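Local atomic coordinates of Zn-dependent hydrolase, glyoxylase (Echinicola vietnamensis, PDB entry 6T5K), a protein that probably hydrolyses the amide bond of beta-lactam antibiotics, carbapenems among them, as a zinc-dependent class B metallo-beta-lactamase. Residues 69-74 with 177-182; 118-123 with 145-150; 23-28 with 83-88. One frame throughout, in Å; residues are numbered along the deposited sequence.

Contact 1 of 3, residues 69-74 with 177-182; sequences VFDTPS and VLFGGC. With ZN (zinc ion), chain H.
Asp-71 sets its carboxylate against the far end of the Phe-179 ring, with OD2 3.6 Å from CZ and 3.7 Å from CE2. OD2 lies near the ring plane, at the edge, and so probably meets the weakly positive rim of C-H groups instead of the pi cloud; the carboxylate plane stands 87° to the ring. The second contact is apolar: Phe-70 CB lies 3.9 Å from Phe-179 CD2. Phe-179 reaches both partners because its CG is anti to the backbone N (chi1 -178°), which sends the ring across to the other strand. No hydrogen bond joins the segments. One face of the ring is covered from within its own segment, where Gly-181 N sits 3.6 Å above the plane over the centre. Further out, Asp-71 OD1 is hydrogen-bonded to Thr-99 OG1, which helps fix the carboxylate, and the Asp-71 side chain is about 6 Å from those of the zinc ligands His-100 and Asp-104. Three residues beyond Phe-179, Cys-182 SG binds a zinc ion at 2.1 Å; Asp-104, His-223 and two waters complete that site. This buried contact joins the two sheets of the metallo-beta-lactamase alpha-beta/beta-alpha sandwich: strand 66-70 lies between strands 54-63 and 92-98, strand 177-181 between 169-172 and 218-221, and Met-59 of strand 54-63 touches both phenylalanines.

Contact 2 of 3, residues 118-123 with 145-150; sequences PSYAFK and LTLKVG. With EDO (1,2-ethanediol), chain E.
With chi1 at -64°, Tyr-120 holds CG anti to its carbonyl carbon and turns its ring toward strand 144-149, where two leucines receive it. Leu-145 has CG anti to the backbone N (chi1 174°); it crosses the tyrosine at about a right angle and applies its CD2 methyl to the root of the ring, 3.6 Å from Tyr-120 CD2 and 3.7 Å from Tyr-120 CB. Leu-147 CD2 comes over one face of the tyrosine ring, 4.0 Å from the centroid and 16° off the normal, a CH-pi contact displaced toward the CE1 side of the ring. The interface is thus wholly apolar. Beside it, a 1,2-ethanediol, most likely a crystallisation additive, bridges the backbone of Lys-148: the amide N donates to its O2 at 3.0 Å, and its O1 donates to the carbonyl O at 2.6 Å. The contact joins the two sheets of the sandwich at strand 144-149, the outermost of the smaller sheet on this side. Strand 119-122 runs between 92-98 and 139-141 in one sheet; in the other, strand 152-157 flanks 144-149, and Leu-147 also touches Val-97 of strand 92-98.

Contact 3 of 3, residues 23-28 with 83-88; sequences EVYSSD and LSFLEE
Phe-85 carries the whole helix side of this contact, meeting Val-24 and Tyr-25 where strand 22-26 forms a classic beta bulge: both backbones hydrogen-bond to the single residue Ile-32 of the neighbouring strand 30-34. The site is at the surface, where the outermost strand of the larger sheet in the metallo-beta-lactamase sandwich packs on helix 76-88. Along the helix, Leu-83 comes first and turns to the interior, packing on Ala-111 and Phe-112 of helix 109-114. Its carbonyl O accepts the amide of Glu-87 at 2.9 Å, and Ser-84 O takes that of Glu-88, the regular i to i+4 pattern of the helix that presents Phe-85. At Phe-85, CG is anti to the backbone N (chi1 172°), which carries the ring out from the helix to the strand. One face receives Tyr-25 CB, 4.2 Å from the ring centroid and 13° off the normal, a CH-pi contact. The two aromatic side chains run alongside each other, pointing opposite ways, their centroids 5.5 Å apart and planes at 54°, an oblique pairing whose nearest atoms are Tyr-25 CD2 and Phe-85 CD1 at 3.7 Å. This offset takes the tyrosine hydroxyl beyond the phenylalanine to Glu-81, one helical turn earlier, where OH hydrogen-bonds to OE1; Ser-27 OG bonds to the same oxygen, so the hydroxyls of Tyr-25 and of Ser-27, just past the strand, both tie to the helix. Leu-86 follows, turned inward against Leu-91, and Glu-87 forms a salt bridge through OE2 with Arg-115 NE. The outer end of the Phe-85 ring lies against the bulge: CE1 is 3.6 Å from Val-24 O, and CZ meets the methyl Val-24 CG2 at 3.9 Å.

All three contacts involve the larger sheet: contacts 1 and 2 join it to the smaller one, while contact 3 packs its edge strand on a helix. Contact 1 lies about 1 Å from the centre of the molecule, its own centre 13 Å from that of contact 2 and 17 Å from that of contact 3. Strand 66-70 and helix 76-88 are consecutive in the chain, and the helix packs back on the strand where contacts 1 and 3 meet, Val-69 CG2 lying 3.9 Å from Leu-86 CD1. Contacts 2 and 3 are further apart, with centres 22 Å and nearest atoms about 9 Å apart. Of the three, contact 1 alone holds a zinc ligand, Cys-182; the other two lie away from the zinc sites.

Contact 1 of 3, residues 69-74 with 177-182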
loop_
_atom_site.group_PDB
_atom_site.type_symbol
_atom_site.label_atom_id
_atom_site.label_comp_id
_atom_site.label_asym_id
_atom_site.label_seq_id
_atom_site.Cartn_x
_atom_site.Cartn_y
_atom_site.Cartn_z
ATOM N N VAL A 69 -7.366 -4.352 2.639
ATOM C CA VAL A 69 -5.915 -4.363 2.780
ATOM C C VAL A 69 -5.261 -3.864 1.494
ATOM O O VAL A 69 -5.639 -4.274 0.393
ATOM C CB VAL A 69 -5.426 -5.776 3.136
ATOM C CG1 VAL A 69 -3.909 -5.816 3.227
ATOM C CG2 VAL A 69 -6.073 -6.260 4.419
ATOM N N PHE A 70 -4.267 -2.999 1.651
ATOM C CA PHE A 70 -3.415 -2.535 0.566
ATOM C C PHE A 70 -2.047 -3.146 0.767
ATOM O O PHE A 70 -1.399 -2.885 1.786
ATOM C CB PHE A 70 -3.295 -1.011 0.563
ATOM C CG PHE A 70 -4.519 -0.330 0.033
ATOM C CD1 PHE A 70 -5.647 -0.209 0.815
ATOM C CD2 PHE A 70 -4.562 0.155 -1.284
ATOM C CE1 PHE A 70 -6.774 0.384 0.319
ATOM C CE2 PHE A 70 -5.698 0.714 -1.765
ATOM C CZ PHE A 70 -6.791 0.864 -0.950
ATOM N N ASP A 71 -1.638 -3.950 -0.212
ATOM C CA ASP A 71 -0.395 -4.712 -0.269
ATOM C C ASP A 71 -0.409 -5.892 0.694
ATOM O O ASP A 71 -0.933 -5.815 1.817
ATOM C CB ASP A 71 0.845 -3.862 -0.024
ATOM C CG ASP A 71 1.211 -2.989 -1.210
ATOM O OD1 ASP A 71 0.465 -2.955 -2.210
ATOM O OD2 ASP A 71 2.260 -2.312 -1.118
ATOM N N THR A 72 0.154 -6.972 0.240
ATOM C CA THR A 72 0.467 -8.067 1.139
ATOM C C THR A 72 1.889 -7.896 1.656
ATOM O O THR A 72 2.720 -7.255 1.001
ATOM C CB THR A 72 0.387 -9.414 0.421
ATOM O OG1 THR A 72 1.428 -9.532 -0.557
ATOM C CG2 THR A 72 -0.938 -9.586 -0.277
ATOM N N PRO A 73 2.192 -8.442 2.826
ATOM C CA PRO A 73 3.593 -8.738 3.139
ATOM C C PRO A 73 4.240 -9.549 2.019
ATOM O O PRO A 73 3.542 -10.142 1.193
ATOM C CB PRO A 73 3.505 -9.524 4.451
ATOM C CG PRO A 73 2.188 -9.064 5.080
ATOM C CD PRO A 73 1.270 -8.871 3.889
ATOM N N SER A 74 5.571 -9.582 1.952
ATOM C CA SER A 74 6.234 -10.268 0.841
ATOM C C SER A 74 5.975 -11.767 0.845
ATOM O O SER A 74 5.966 -12.410 -0.217
ATOM C CB SER A 74 7.749 -10.056 0.921
ATOM O OG SER A 74 8.086 -8.720 0.585
ATOM N N VAL A 177 -6.089 10.120 4.530
ATOM C CA VAL A 177 -4.927 9.246 4.528
ATOM C C VAL A 177 -4.659 8.763 3.115
ATOM O O VAL A 177 -5.565 8.303 2.415
ATOM C CB VAL A 177 -5.163 8.027 5.439
ATOM C CG1 VAL A 177 -3.971 7.043 5.365
ATOM C CG2 VAL A 177 -5.383 8.459 6.856
ATOM N N LEU A 178 -3.397 8.779 2.738
ATOM C CA LEU A 178 -2.965 8.248 1.464
ATOM C C LEU A 178 -1.986 7.122 1.718
ATOM O O LEU A 178 -0.979 7.328 2.414
ATOM C CB LEU A 178 -2.223 9.322 0.648
ATOM C CG LEU A 178 -1.833 8.885 -0.770
ATOM C CD1 LEU A 178 -2.963 9.172 -1.733
ATOM C CD2 LEU A 178 -0.557 9.555 -1.254
ATOM N N PHE A 179 -2.252 5.962 1.107
ATOM C CA PHE A 179 -1.244 4.919 0.979
ATOM C C PHE A 179 -0.542 5.151 -0.360
ATOM O O PHE A 179 -1.112 4.889 -1.431
ATOM C CB PHE A 179 -1.804 3.504 1.060
ATOM C CG PHE A 179 -0.726 2.477 0.961
ATOM C CD1 PHE A 179 0.200 2.339 1.976
ATOM C CD2 PHE A 179 -0.603 1.687 -0.168
ATOM C CE1 PHE A 179 1.232 1.425 1.865
ATOM C CE2 PHE A 179 0.425 0.783 -0.295
ATOM C CZ PHE A 179 1.336 0.628 0.737
ATOM N N GLY A 180 0.692 5.672 -0.299
ATOM C CA GLY A 180 1.439 5.979 -1.505
ATOM C C GLY A 180 2.145 4.791 -2.106
ATOM O O GLY A 180 2.489 4.824 -3.285
ATOM N N GLY A 181 2.331 3.728 -1.330
ATOM C CA GLY A 181 3.114 2.604 -1.808
ATOM C C GLY A 181 4.505 3.068 -2.197
ATOM O O GLY A 181 4.972 4.121 -1.752
ATOM N N CYS A 182 5.157 2.273 -3.060
ATOM C CA CYS A 182 6.568 2.534 -3.312
ATOM C C CYS A 182 6.792 3.726 -4.216
ATOM O O CYS A 182 7.948 4.114 -4.420
ATOM C CB CYS A 182 7.268 1.311 -3.818
ATOM S SG CYS A 182 7.023 -0.061 -2.675
HETATM ZN ZN ZN H . 8.702 -1.324 -2.649
HETATM O O HOH W 1 8.925 -2.647 -4.299
HETATM O O HOH W 2 10.262 0.220 -3.327
#

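Contact 2 of 3, residues 118-123 with 145-150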
loop_
_atom_site.group_PDB
_atom_site.type_symbol
_atom_site.label_atom_id
_atom_site.label_comp_id
_atom_site.label_asym_id
_atom_site.label_seq_id
_atom_site.Cartn_x
_atom_site.Cartn_y
_atom_site.Cartn_z
ATOM N N PRO A 118 -11.384 -11.275 -2.615
ATOM C CA PRO A 118 -10.968 -10.885 -3.959
ATOM C C PRO A 118 -9.797 -9.927 -3.923
ATOM O O PRO A 118 -9.669 -9.106 -3.013
ATOM C CB PRO A 118 -12.203 -10.166 -4.509
ATOM C CG PRO A 118 -12.903 -9.637 -3.287
ATOM C CD PRO A 118 -12.689 -10.707 -2.245
ATOM N N SER A 119 -8.955 -10.027 -4.944
ATOM C CA SER A 119 -7.805 -9.158 -5.097
ATOM C C SER A 119 -7.967 -8.275 -6.325
ATOM O O SER A 119 -8.470 -8.718 -7.371
ATOM C CB SER A 119 -6.511 -9.956 -5.193
ATOM O OG SER A 119 -6.501 -10.840 -6.301
ATOM N N TYR A 120 -7.541 -7.029 -6.177
ATOM C CA TYR A 120 -7.666 -6.029 -7.216
ATOM C C TYR A 120 -6.329 -5.350 -7.458
ATOM O O TYR A 120 -5.498 -5.246 -6.563
ATOM C CB TYR A 120 -8.618 -4.914 -6.769
ATOM C CG TYR A 120 -10.037 -5.349 -6.544
ATOM C CD1 TYR A 120 -10.410 -5.976 -5.371
ATOM C CD2 TYR A 120 -11.013 -5.151 -7.523
ATOM C CE1 TYR A 120 -11.721 -6.376 -5.161
ATOM C CE2 TYR A 120 -12.329 -5.538 -7.314
ATOM C CZ TYR A 120 -12.672 -6.163 -6.133
ATOM O OH TYR A 120 -13.975 -6.549 -5.923
ATOM N N ALA A 121 -6.150 -4.839 -8.671
ATOM C CA ALA A 121 -4.941 -4.098 -9.001
ATOM C C ALA A 121 -5.178 -3.361 -10.307
ATOM O O ALA A 121 -6.157 -3.601 -11.016
ATOM C CB ALA A 121 -3.740 -5.034 -9.123
ATOM N N PHE A 122 -4.287 -2.424 -10.602
ATOM C CA PHE A 122 -4.320 -1.791 -11.912
ATOM C C PHE A 122 -4.287 -2.850 -13.005
ATOM O O PHE A 122 -3.593 -3.861 -12.889
ATOM C CB PHE A 122 -3.090 -0.906 -12.046
ATOM C CG PHE A 122 -3.101 -0.004 -13.254
ATOM C CD1 PHE A 122 -4.174 0.861 -13.509
ATOM C CD2 PHE A 122 -2.033 0.018 -14.094
ATOM C CE1 PHE A 122 -4.158 1.707 -14.612
ATOM C CE2 PHE A 122 -1.985 0.899 -15.172
ATOM C CZ PHE A 122 -3.068 1.721 -15.455
ATOM N N LYS A 123 -5.001 -2.591 -14.095
ATOM C CA LYS A 123 -5.088 -3.573 -15.170
ATOM C C LYS A 123 -3.714 -4.077 -15.595
ATOM O O LYS A 123 -3.529 -5.276 -15.835
ATOM C CB LYS A 123 -5.851 -2.972 -16.357
ATOM C CG LYS A 123 -5.273 -1.679 -16.905
ATOM C CD LYS A 123 -6.167 -1.049 -17.979
ATOM C CE LYS A 123 -5.635 0.306 -18.381
ATOM N NZ LYS A 123 -6.450 0.997 -19.432
ATOM N N LEU A 145 -10.954 2.865 -8.749
ATOM C CA LEU A 145 -11.736 1.784 -8.187
ATOM C C LEU A 145 -12.230 2.242 -6.823
ATOM O O LEU A 145 -11.457 2.811 -6.031
ATOM C CB LEU A 145 -10.842 0.574 -8.014
ATOM C CG LEU A 145 -11.415 -0.644 -7.297
ATOM C CD1 LEU A 145 -12.471 -1.291 -8.145
ATOM C CD2 LEU A 145 -10.316 -1.633 -6.934
ATOM N N THR A 146 -13.513 2.014 -6.556
ATOM C CA THR A 146 -14.101 2.272 -5.255
ATOM C C THR A 146 -14.318 0.935 -4.558
ATOM O O THR A 146 -14.921 0.025 -5.135
ATOM C CB THR A 146 -15.438 2.989 -5.398
ATOM O OG1 THR A 146 -15.254 4.213 -6.113
ATOM C CG2 THR A 146 -15.998 3.286 -4.051
ATOM N N LEU A 147 -13.807 0.820 -3.336
ATOM C CA LEU A 147 -13.979 -0.384 -2.537
ATOM C C LEU A 147 -14.680 -0.015 -1.239
ATOM O O LEU A 147 -14.166 0.786 -0.444
ATOM C CB LEU A 147 -12.641 -1.050 -2.247
ATOM C CG LEU A 147 -11.959 -1.656 -3.450
ATOM C CD1 LEU A 147 -10.558 -2.090 -3.066
ATOM C CD2 LEU A 147 -12.732 -2.820 -4.029
ATOM N N LYS A 148 -15.831 -0.634 -1.017
ATOM C CA LYS A 148 -16.597 -0.411 0.193
ATOM C C LYS A 148 -15.869 -0.994 1.395
ATOM O O LYS A 148 -15.333 -2.113 1.357
ATOM C CB LYS A 148 -17.972 -1.060 0.034
ATOM C CG LYS A 148 -18.926 -0.869 1.180
ATOM C CD LYS A 148 -20.264 -1.555 0.919
ATOM C CE LYS A 148 -21.263 -1.364 2.055
ATOM N NZ LYS A 148 -21.673 0.095 2.151
ATOM N N VAL A 149 -15.865 -0.216 2.475
ATOM C CA VAL A 149 -15.342 -0.622 3.775
ATOM C C VAL A 149 -16.409 -0.206 4.783
ATOM O O VAL A 149 -16.465 0.956 5.197
ATOM C CB VAL A 149 -13.996 0.032 4.114
ATOM C CG1 VAL A 149 -13.491 -0.550 5.433
ATOM C CG2 VAL A 149 -12.964 -0.152 2.992
ATOM N N GLY A 150 -17.290 -1.122 5.152
ATOM C CA GLY A 150 -18.361 -0.727 6.049
ATOM C C GLY A 150 -19.197 0.377 5.435
ATOM O O GLY A 150 -19.643 0.275 4.286
HETATM C C1 EDO E . -15.255 -4.247 -1.444
HETATM O O1 EDO E . -16.009 -4.066 -0.258
HETATM C C2 EDO E . -16.213 -4.169 -2.634
HETATM O O2 EDO E . -16.591 -2.800 -2.881
#

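Contact 3 of 3, residues 23-28 with 83-88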
loop_
_atom_site.group_PDB
_atom_site.type_symbol
_atom_site.label_atom_id
_atom_site.label_comp_id
_atom_site.label_asym_id
_atom_site.label_seq_id
_atom_site.Cartn_x
_atom_site.Cartn_y
_atom_site.Cartn_z
ATOM N N GLU A 23 0.238 0.566 18.705
ATOM C CA GLU A 23 0.548 -0.751 18.182
ATOM C C GLU A 23 -0.567 -1.704 18.580
ATOM O O GLU A 23 -0.910 -1.805 19.760
ATOM C CB GLU A 23 1.875 -1.221 18.762
ATOM C CG GLU A 23 2.394 -2.500 18.172
ATOM C CD GLU A 23 3.765 -2.846 18.716
ATOM O OE1 GLU A 23 3.843 -3.719 19.603
ATOM O OE2 GLU A 23 4.753 -2.232 18.259
ATOM N N VAL A 24 -1.131 -2.404 17.596
ATOM C CA VAL A 24 -2.214 -3.357 17.835
ATOM C C VAL A 24 -1.797 -4.802 17.595
ATOM O O VAL A 24 -2.535 -5.721 17.999
ATOM C CB VAL A 24 -3.468 -3.001 17.009
ATOM C CG1 VAL A 24 -4.002 -1.641 17.433
ATOM C CG2 VAL A 24 -3.147 -3.002 15.508
ATOM N N TYR A 25 -0.647 -5.035 16.969
ATOM C CA TYR A 25 -0.127 -6.380 16.785
ATOM C C TYR A 25 1.380 -6.292 16.633
ATOM O O TYR A 25 1.887 -5.382 15.969
ATOM C CB TYR A 25 -0.712 -7.042 15.531
ATOM C CG TYR A 25 -0.208 -8.446 15.304
ATOM C CD1 TYR A 25 0.935 -8.686 14.558
ATOM C CD2 TYR A 25 -0.883 -9.538 15.833
ATOM C CE1 TYR A 25 1.397 -9.975 14.345
ATOM C CE2 TYR A 25 -0.430 -10.831 15.633
ATOM C CZ TYR A 25 0.712 -11.035 14.884
ATOM O OH TYR A 25 1.175 -12.310 14.669
ATOM N N SER A 26 2.089 -7.251 17.218
ATOM C CA SER A 26 3.540 -7.279 17.092
ATOM C C SER A 26 4.015 -8.715 17.206
ATOM O O SER A 26 3.698 -9.397 18.184
ATOM C CB SER A 26 4.170 -6.428 18.195
ATOM O OG SER A 26 5.581 -6.426 18.113
ATOM N N SER A 27 4.747 -9.178 16.198
ATOM C CA SER A 27 5.455 -10.445 16.280
ATOM C C SER A 27 6.837 -10.247 15.686
ATOM O O SER A 27 7.205 -9.138 15.291
ATOM C CB SER A 27 4.744 -11.526 15.464
ATOM O OG SER A 27 5.069 -11.371 14.081
ATOM N N ASP A 28 7.567 -11.366 15.571
ATOM C CA ASP A 28 8.893 -11.371 14.971
ATOM C C ASP A 28 8.869 -10.884 13.531
ATOM O O ASP A 28 9.843 -10.290 13.057
ATOM C CB ASP A 28 9.469 -12.801 15.033
ATOM C CG ASP A 28 8.414 -13.902 14.730
ATOM O OD1 ASP A 28 7.386 -13.974 15.445
ATOM O OD2 ASP A 28 8.630 -14.719 13.798
ATOM N N LEU A 83 -3.726 -12.038 8.187
ATOM C CA LEU A 83 -5.117 -12.444 8.077
ATOM C C LEU A 83 -5.595 -13.073 9.371
ATOM O O LEU A 83 -6.760 -12.908 9.744
ATOM C CB LEU A 83 -5.272 -13.380 6.878
ATOM C CG LEU A 83 -5.238 -12.606 5.560
ATOM C CD1 LEU A 83 -4.937 -13.473 4.381
ATOM C CD2 LEU A 83 -6.569 -11.946 5.378
ATOM N N SER A 84 -4.719 -13.803 10.066
ATOM C CA SER A 84 -5.082 -14.359 11.363
ATOM C C SER A 84 -5.454 -13.257 12.343
ATOM O O SER A 84 -6.419 -13.394 13.096
ATOM C CB SER A 84 -3.921 -15.190 11.906
ATOM O OG SER A 84 -4.263 -15.825 13.130
ATOM N N PHE A 85 -4.714 -12.147 12.338
ATOM C CA PHE A 85 -5.052 -11.051 13.224
ATOM C C PHE A 85 -6.414 -10.475 12.871
ATOM O O PHE A 85 -7.244 -10.229 13.752
ATOM C CB PHE A 85 -3.998 -9.972 13.128
ATOM C CG PHE A 85 -4.364 -8.732 13.857
ATOM C CD1 PHE A 85 -4.448 -8.733 15.241
ATOM C CD2 PHE A 85 -4.664 -7.576 13.174
ATOM C CE1 PHE A 85 -4.792 -7.582 15.928
ATOM C CE2 PHE A 85 -5.006 -6.408 13.867
ATOM C CZ PHE A 85 -5.056 -6.423 15.246
ATOM N N LEU A 86 -6.655 -10.227 11.586
ATOM C CA LEU A 86 -7.945 -9.676 11.182
ATOM C C LEU A 86 -9.075 -10.606 11.580
ATOM O O LEU A 86 -10.145 -10.149 12.002
ATOM C CB LEU A 86 -7.960 -9.420 9.674
ATOM C CG LEU A 86 -6.900 -8.406 9.252
ATOM C CD1 LEU A 86 -6.847 -8.234 7.752
ATOM C CD2 LEU A 86 -7.191 -7.040 9.913
ATOM N N GLU A 87 -8.850 -11.918 11.452
ATOM C CA GLU A 87 -9.838 -12.897 11.876
ATOM C C GLU A 87 -10.031 -12.884 13.386
ATOM O O GLU A 87 -11.173 -12.954 13.849
ATOM C CB GLU A 87 -9.447 -14.279 11.354
ATOM C CG GLU A 87 -9.481 -14.371 9.800
ATOM C CD GLU A 87 -8.940 -15.665 9.212
ATOM O OE1 GLU A 87 -8.411 -16.519 9.969
ATOM O OE2 GLU A 87 -9.049 -15.822 7.966
ATOM N N GLU A 88 -8.956 -12.765 14.171
ATOM C CA GLU A 88 -9.173 -12.715 15.615
ATOM C C GLU A 88 -9.968 -11.495 16.010
ATOM O O GLU A 88 -10.703 -11.527 17.014
ATOM C CB GLU A 88 -7.875 -12.776 16.405
ATOM C CG GLU A 88 -6.966 -13.885 16.037
#